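Local coordinates for protein TonB-dependent siderophore receptor (Pseudomonas aeruginosa 39016, PDB 5NEC) that probably takes up ferric siderophores, and probably siderophore-drug conjugates, across the outer membrane with energy supplied through TonB, at residues Ala67-Val77 against Arg119-Val129. Sequence-based numbering, arbitrary orientation.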
ATOM      1  N   ALA A  67      -1.202 -12.319  -6.016  1.00 48.41           N
ATOM      2  CA  ALA A  67      -1.264 -11.405  -4.889  1.00 47.84           C
ATOM      3  C   ALA A  67      -2.673 -11.339  -4.329  1.00 48.22           C
ATOM      4  O   ALA A  67      -3.619 -11.168  -5.088  1.00 49.97           O
ATOM      5  CB  ALA A  67      -0.821 -10.012  -5.323  1.00 47.33           C
ATOM      6  N   VAL A  68      -2.803 -11.476  -3.009  1.00 48.66           N
ATOM      7  CA  VAL A  68      -4.111 -11.384  -2.334  1.00 47.45           C
ATOM      8  C   VAL A  68      -4.267 -10.085  -1.541  1.00 46.38           C
ATOM      9  O   VAL A  68      -5.270  -9.904  -0.852  1.00 47.19           O
ATOM     10  CB  VAL A  68      -4.399 -12.625  -1.439  1.00 47.32           C
ATOM     11  CG1 VAL A  68      -4.421 -13.883  -2.289  1.00 48.42           C
ATOM     12  CG2 VAL A  68      -3.389 -12.774  -0.309  1.00 46.71           C
ATOM     13  N   SER A  69      -3.282  -9.196  -1.621  1.00 46.41           N
ATOM     14  CA  SER A  69      -3.356  -7.908  -0.931  1.00 47.73           C
ATOM     15  C   SER A  69      -2.471  -6.879  -1.600  1.00 48.16           C
ATOM     16  O   SER A  69      -1.655  -7.214  -2.469  1.00 49.65           O
ATOM     17  CB  SER A  69      -2.952  -8.045   0.538  1.00 47.17           C
ATOM     18  OG  SER A  69      -1.558  -8.246   0.659  1.00 48.31           O
ATOM     19  N   LEU A  70      -2.647  -5.633  -1.175  1.00 48.23           N
ATOM     20  CA  LEU A  70      -1.858  -4.490  -1.662  1.00 48.93           C
ATOM     21  C   LEU A  70      -0.379  -4.645  -1.363  1.00 48.03           C
ATOM     22  O   LEU A  70       0.425  -4.398  -2.230  1.00 47.60           O
ATOM     23  CB  LEU A  70      -2.387  -3.172  -1.060  1.00 49.04           C
ATOM     24  CG  LEU A  70      -1.674  -1.871  -1.425  1.00 49.97           C
ATOM     25  CD1 LEU A  70      -1.692  -1.620  -2.925  1.00 49.95           C
ATOM     26  CD2 LEU A  70      -2.347  -0.698  -0.719  1.00 50.00           C
ATOM     27  N   GLN A  71      -0.032  -5.068  -0.147  1.00 51.42           N
ATOM     28  CA  GLN A  71       1.376  -5.310   0.240  1.00 54.35           C
ATOM     29  C   GLN A  71       2.037  -6.435  -0.550  1.00 53.99           C
ATOM     30  O   GLN A  71       3.156  -6.280  -1.022  1.00 54.61           O
ATOM     31  CB  GLN A  71       1.500  -5.680   1.707  1.00 56.31           C
ATOM     32  CG  GLN A  71       1.027  -4.626   2.662  1.00 60.58           C
ATOM     33  CD  GLN A  71       1.380  -4.956   4.095  1.00 66.25           C
ATOM     34  OE1 GLN A  71       2.337  -5.705   4.382  1.00 69.17           O
ATOM     35  NE2 GLN A  71       0.609  -4.381   5.021  1.00 68.93           N
ATOM     36  N   ASP A  72       1.345  -7.567  -0.638  1.00 54.77           N
ATOM     37  CA  ASP A  72       1.748  -8.720  -1.456  1.00 56.48           C
ATOM     38  C   ASP A  72       2.112  -8.263  -2.886  1.00 55.81           C
ATOM     39  O   ASP A  72       3.175  -8.597  -3.412  1.00 53.30           O
ATOM     40  CB  ASP A  72       0.579  -9.726  -1.489  1.00 60.10           C
ATOM     41  CG  ASP A  72       1.004 -11.176  -1.724  1.00 63.55           C
ATOM     42  OD1 ASP A  72       2.219 -11.485  -1.856  1.00 67.12           O
ATOM     43  OD2 ASP A  72       0.070 -12.023  -1.759  1.00 64.37           O
ATOM     44  N   ALA A  73       1.235  -7.450  -3.474  1.00 55.10           N
ATOM     45  CA  ALA A  73       1.407  -6.955  -4.839  1.00 56.17           C
ATOM     46  C   ALA A  73       2.577  -5.981  -4.970  1.00 55.16           C
ATOM     47  O   ALA A  73       3.286  -6.010  -5.982  1.00 54.76           O
ATOM     48  CB  ALA A  73       0.121  -6.292  -5.331  1.00 57.22           C
ATOM     49  N   LEU A  74       2.774  -5.129  -3.957  1.00 52.35           N
ATOM     50  CA  LEU A  74       3.854  -4.131  -3.991  1.00 52.40           C
ATOM     51  C   LEU A  74       5.266  -4.698  -3.760  1.00 51.51           C
ATOM     52  O   LEU A  74       6.237  -3.985  -3.951  1.00 49.29           O
ATOM     53  CB  LEU A  74       3.570  -2.966  -3.032  1.00 51.82           C
ATOM     54  CG  LEU A  74       2.451  -2.012  -3.458  1.00 51.86           C
ATOM     55  CD1 LEU A  74       2.063  -1.117  -2.283  1.00 53.13           C
ATOM     56  CD2 LEU A  74       2.819  -1.166  -4.681  1.00 53.01           C
ATOM     57  N   ARG A  75       5.388  -5.977  -3.399  1.00 51.20           N
ATOM     58  CA  ARG A  75       6.698  -6.629  -3.371  1.00 51.57           C
ATOM     59  C   ARG A  75       7.430  -6.567  -4.721  1.00 51.89           C
ATOM     60  O   ARG A  75       8.653  -6.638  -4.753  1.00 49.98           O
ATOM     61  CB  ARG A  75       6.599  -8.079  -2.857  1.00 53.69           C
ATOM     62  CG  ARG A  75       6.317  -9.179  -3.887  1.00 57.77           C
ATOM     63  CD  ARG A  75       5.906 -10.475  -3.186  1.00 59.40           C
ATOM     64  NE  ARG A  75       5.794 -11.637  -4.077  1.00 61.01           N
ATOM     65  CZ  ARG A  75       4.688 -12.058  -4.708  1.00 63.32           C
ATOM     66  NH1 ARG A  75       3.516 -11.417  -4.633  1.00 64.62           N
ATOM     67  NH2 ARG A  75       4.766 -13.152  -5.455  1.00 67.14           N
ATOM     68  N   THR A  76       6.671  -6.422  -5.821  1.00 52.04           N
ATOM     69  CA  THR A  76       7.234  -6.229  -7.170  1.00 51.73           C
ATOM     70  C   THR A  76       7.868  -4.857  -7.446  1.00 50.03           C
ATOM     71  O   THR A  76       8.528  -4.695  -8.446  1.00 51.96           O
ATOM     72  CB  THR A  76       6.169  -6.498  -8.277  1.00 52.23           C
ATOM     73  OG1 THR A  76       4.993  -5.706  -8.045  1.00 52.95           O
ATOM     74  CG2 THR A  76       5.794  -7.956  -8.321  1.00 51.74           C
ATOM     75  N   VAL A  77       7.648  -3.873  -6.589  1.00 51.09           N
ATOM     76  CA  VAL A  77       8.234  -2.551  -6.758  1.00 51.02           C
ATOM     77  C   VAL A  77       9.194  -2.305  -5.599  1.00 52.10           C
ATOM     78  O   VAL A  77       8.753  -2.081  -4.467  1.00 51.55           O
ATOM     79  CB  VAL A  77       7.150  -1.457  -6.786  1.00 49.83           C
ATOM     80  CG1 VAL A  77       7.787  -0.084  -6.943  1.00 50.08           C
ATOM     81  CG2 VAL A  77       6.177  -1.732  -7.924  1.00 51.41           C
ATOM     82  N   ARG A 119      -5.564  -3.138   2.802  1.00 65.30           N
ATOM     83  CA  ARG A 119      -6.248  -3.060   1.532  1.00 61.54           C
ATOM     84  C   ARG A 119      -6.113  -4.323   0.703  1.00 59.90           C
ATOM     85  O   ARG A 119      -5.050  -4.924   0.591  1.00 58.31           O
ATOM     86  CB  ARG A 119      -5.776  -1.852   0.753  1.00 60.32           C
ATOM     87  CG  ARG A 119      -6.274  -0.578   1.362  1.00 61.64           C
ATOM     88  CD  ARG A 119      -5.756   0.615   0.602  1.00 65.12           C
ATOM     89  NE  ARG A 119      -6.183   1.833   1.267  1.00 66.04           N
ATOM     90  CZ  ARG A 119      -5.608   2.347   2.357  1.00 69.61           C
ATOM     91  NH1 ARG A 119      -4.537   1.776   2.922  1.00 71.49           N
ATOM     92  NH2 ARG A 119      -6.078   3.469   2.872  1.00 71.14           N
ATOM     93  N   GLU A 120      -7.225  -4.674   0.088  1.00 58.56           N
ATOM     94  CA  GLU A 120      -7.382  -5.910  -0.641  1.00 57.18           C
ATOM     95  C   GLU A 120      -7.205  -5.499  -2.117  1.00 56.38           C
ATOM     96  O   GLU A 120      -7.075  -4.311  -2.384  1.00 57.64           O
ATOM     97  CB  GLU A 120      -8.731  -6.501  -0.197  1.00 55.73           C
ATOM     98  CG  GLU A 120      -9.426  -7.471  -1.089  1.00 57.79           C
ATOM     99  CD  GLU A 120      -8.700  -8.772  -1.336  1.00 54.55           C
ATOM    100  OE1 GLU A 120      -8.604  -9.635  -0.442  1.00 50.62           O
ATOM    101  OE2 GLU A 120      -8.293  -8.945  -2.502  1.00 55.11           O
ATOM    102  N   ILE A 121      -7.066  -6.447  -3.046  1.00 55.37           N
ATOM    103  CA  ILE A 121      -6.881  -6.113  -4.473  1.00 54.93           C
ATOM    104  C   ILE A 121      -7.999  -6.587  -5.417  1.00 52.85           C
ATOM    105  O   ILE A 121      -7.943  -6.247  -6.591  1.00 49.69           O
ATOM    106  CB  ILE A 121      -5.489  -6.572  -5.031  1.00 55.24           C
ATOM    107  CG1 ILE A 121      -5.220  -8.075  -4.826  1.00 56.87           C
ATOM    108  CG2 ILE A 121      -4.373  -5.780  -4.385  1.00 55.52           C
ATOM    109  CD1 ILE A 121      -6.048  -9.003  -5.690  1.00 57.08           C
ATOM    110  N   PHE A 122      -8.997  -7.344  -4.928  1.00 51.92           N
ATOM    111  CA  PHE A 122     -10.051  -7.924  -5.801  1.00 51.63           C
ATOM    112  C   PHE A 122     -10.769  -6.886  -6.668  1.00 52.60           C
ATOM    113  O   PHE A 122     -11.122  -7.195  -7.797  1.00 53.79           O
ATOM    114  CB  PHE A 122     -11.093  -8.778  -5.028  1.00 51.03           C
ATOM    115  CG  PHE A 122     -12.235  -7.979  -4.405  1.00 52.39           C
ATOM    116  CD1 PHE A 122     -12.033  -7.223  -3.247  1.00 50.78           C
ATOM    117  CD2 PHE A 122     -13.506  -8.001  -4.956  1.00 51.70           C
ATOM    118  CE1 PHE A 122     -13.062  -6.495  -2.666  1.00 50.34           C
ATOM    119  CE2 PHE A 122     -14.545  -7.265  -4.382  1.00 51.90           C
ATOM    120  CZ  PHE A 122     -14.329  -6.518  -3.229  1.00 51.26           C
ATOM    121  N   ASN A 123     -10.942  -5.660  -6.166  1.00 53.34           N
ATOM    122  CA  ASN A 123     -11.609  -4.596  -6.926  1.00 54.50           C
ATOM    123  C   ASN A 123     -10.670  -3.665  -7.710  1.00 54.04           C
ATOM    124  O   ASN A 123     -11.118  -2.636  -8.208  1.00 53.88           O
ATOM    125  CB  ASN A 123     -12.489  -3.771  -5.985  1.00 55.55           C
ATOM    126  CG  ASN A 123     -13.583  -3.004  -6.722  1.00 57.69           C
ATOM    127  OD1 ASN A 123     -14.251  -3.540  -7.625  1.00 57.45           O
ATOM    128  ND2 ASN A 123     -13.763  -1.738  -6.348  1.00 58.45           N
ATOM    129  N   LEU A 124      -9.390  -4.019  -7.859  1.00 53.42           N
ATOM    130  CA  LEU A 124      -8.424  -3.127  -8.526  1.00 52.91           C
ATOM    131  C   LEU A 124      -8.029  -3.575  -9.935  1.00 54.98           C
ATOM    132  O   LEU A 124      -7.884  -4.759 -10.213  1.00 55.43           O
ATOM    133  CB  LEU A 124      -7.163  -2.966  -7.676  1.00 51.75           C
ATOM    134  CG  LEU A 124      -7.354  -2.440  -6.247  1.00 49.56           C
ATOM    135  CD1 LEU A 124      -6.009  -2.265  -5.573  1.00 49.31           C
ATOM    136  CD2 LEU A 124      -8.145  -1.140  -6.224  1.00 48.35           C
ATOM    137  N   GLU A 125      -7.849  -2.592 -10.807  1.00 57.29           N
ATOM    138  CA  GLU A 125      -7.367  -2.783 -12.171  1.00 59.37           C
ATOM    139  C   GLU A 125      -5.844  -2.753 -12.170  1.00 58.57           C
ATOM    140  O   GLU A 125      -5.195  -3.605 -12.784  1.00 58.64           O
ATOM    141  CB  GLU A 125      -7.914  -1.660 -13.066  1.00 61.93           C
ATOM    142  CG  GLU A 125      -7.767  -1.880 -14.563  1.00 66.38           C
ATOM    143  CD  GLU A 125      -8.663  -2.982 -15.118  1.00 70.10           C
ATOM    144  OE1 GLU A 125      -9.781  -3.227 -14.583  1.00 71.42           O
ATOM    145  OE2 GLU A 125      -8.239  -3.593 -16.124  1.00 72.41           O
ATOM    146  N   GLN A 126      -5.286  -1.760 -11.476  1.00 55.05           N
ATOM    147  CA  GLN A 126      -3.842  -1.556 -11.403  1.00 53.84           C
ATOM    148  C   GLN A 126      -3.471  -0.642 -10.227  1.00 53.01           C
ATOM    149  O   GLN A 126      -4.322   0.050  -9.668  1.00 52.69           O
ATOM    150  CB  GLN A 126      -3.308  -0.957 -12.718  1.00 53.16           C
ATOM    151  CG  GLN A 126      -3.818   0.447 -12.993  1.00 53.64           C
ATOM    152  CD  GLN A 126      -3.648   0.898 -14.441  1.00 53.68           C
ATOM    153  OE1 GLN A 126      -3.698   0.102 -15.389  1.00 52.85           O
ATOM    154  NE2 GLN A 126      -3.440   2.196 -14.614  1.00 53.38           N
ATOM    155  N   ILE A 127      -2.179  -0.642  -9.897  1.00 50.78           N
ATOM    156  CA  ILE A 127      -1.623   0.135  -8.797  1.00 50.92           C
ATOM    157  C   ILE A 127      -0.554   1.086  -9.346  1.00 50.51           C
ATOM    158  O   ILE A 127       0.445   0.641  -9.899  1.00 50.34           O
ATOM    159  CB  ILE A 127      -1.024  -0.808  -7.727  1.00 50.14           C
ATOM    160  CG1 ILE A 127      -2.126  -1.700  -7.136  1.00 50.29           C
ATOM    161  CG2 ILE A 127      -0.321  -0.037  -6.623  1.00 49.42           C
ATOM    162  CD1 ILE A 127      -1.607  -3.027  -6.637  1.00 51.88           C
ATOM    163  N   GLU A 128      -0.766   2.386  -9.177  1.00 50.72           N
ATOM    164  CA  GLU A 128       0.146   3.406  -9.705  1.00 52.22           C
ATOM    165  C   GLU A 128       1.000   3.999  -8.577  1.00 51.11           C
ATOM    166  O   GLU A 128       0.473   4.621  -7.658  1.00 50.70           O
ATOM    167  CB  GLU A 128      -0.657   4.493 -10.425  1.00 54.39           C
ATOM    168  CG  GLU A 128      -1.565   3.926 -11.518  1.00 55.93           C
ATOM    169  CD  GLU A 128      -2.363   4.974 -12.283  1.00 57.41           C
ATOM    170  OE1 GLU A 128      -2.406   6.149 -11.858  1.00 59.35           O
ATOM    171  OE2 GLU A 128      -2.967   4.602 -13.318  1.00 59.51           O
ATOM    172  N   VAL A 129       2.317   3.785  -8.653  1.00 49.66           N
ATOM    173  CA  VAL A 129       3.270   4.243  -7.638  1.00 49.72           C
ATOM    174  C   VAL A 129       4.029   5.469  -8.138  1.00 50.89           C
ATOM    175  O   VAL A 129       4.858   5.354  -9.014  1.00 52.27           O
ATOM    176  CB  VAL A 129       4.291   3.127  -7.287  1.00 49.99           C
ATOM    177  CG1 VAL A 129       5.115   3.495  -6.051  1.00 49.83           C
ATOM    178  CG2 VAL A 129       3.570   1.803  -7.055  1.00 49.87           C
TER
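Arg-119 meets Leu-70 twice, once through its backbone and once through its side chain, and so illustrates how a short helix can be held against an irregular chain by a single polar bond backed by apolar packing. The carbonyl O of Arg-119 accepts from Leu-70 N at 3.1 Å, nearly straight at hydrogen (167°), at the first turn of helix 70-74, whose N-cap is Ser-69. Alongside, the extended aliphatic part of Arg-119 runs in the same direction as the leucine, CD lying 3.9 Å from Leu-70 CD2.

The Glu-120 side chain bends back on its own backbone, so that OE2 accepts from Ile-121 N, which comes from above the carboxylate plane, and from Phe-122 N, which uses the anti lone pair; together the two bent bonds hold OE2 at the start of the turn 121-124. OE1 pairs with Arg-210 and OE2 with Arg-173, both on strands of the surrounding barrel, which probably stabilises the negative charge beside the carbonyl of Val-68.

Ile-121 packs mainly on backbone. With CG1 set between its own N and carbonyl carbon (chi1 55°), the residue sends CD1 to 3.3 Å from Ala-67 O, while CG2 rests 3.5 Å from Ser-69 C.

Past the corner at Glu-125, the inward residues of strand 126-129 take over. Ile-127 divides its branches: CD1 touches both Ala-73 CB (3.9 Å) and Leu-70 CD1, whereas CG2 reaches Leu-74 CD2. That same leucine methyl also meets Val-129 CG2, 3.9 Å away, and Val-77 lies more loosely against this valine.

Helix and strand directions differ by 66°. The arrangement is part of the plug domain, the mixed sheet with short helices that fills the barrel of TonB-dependent receptors.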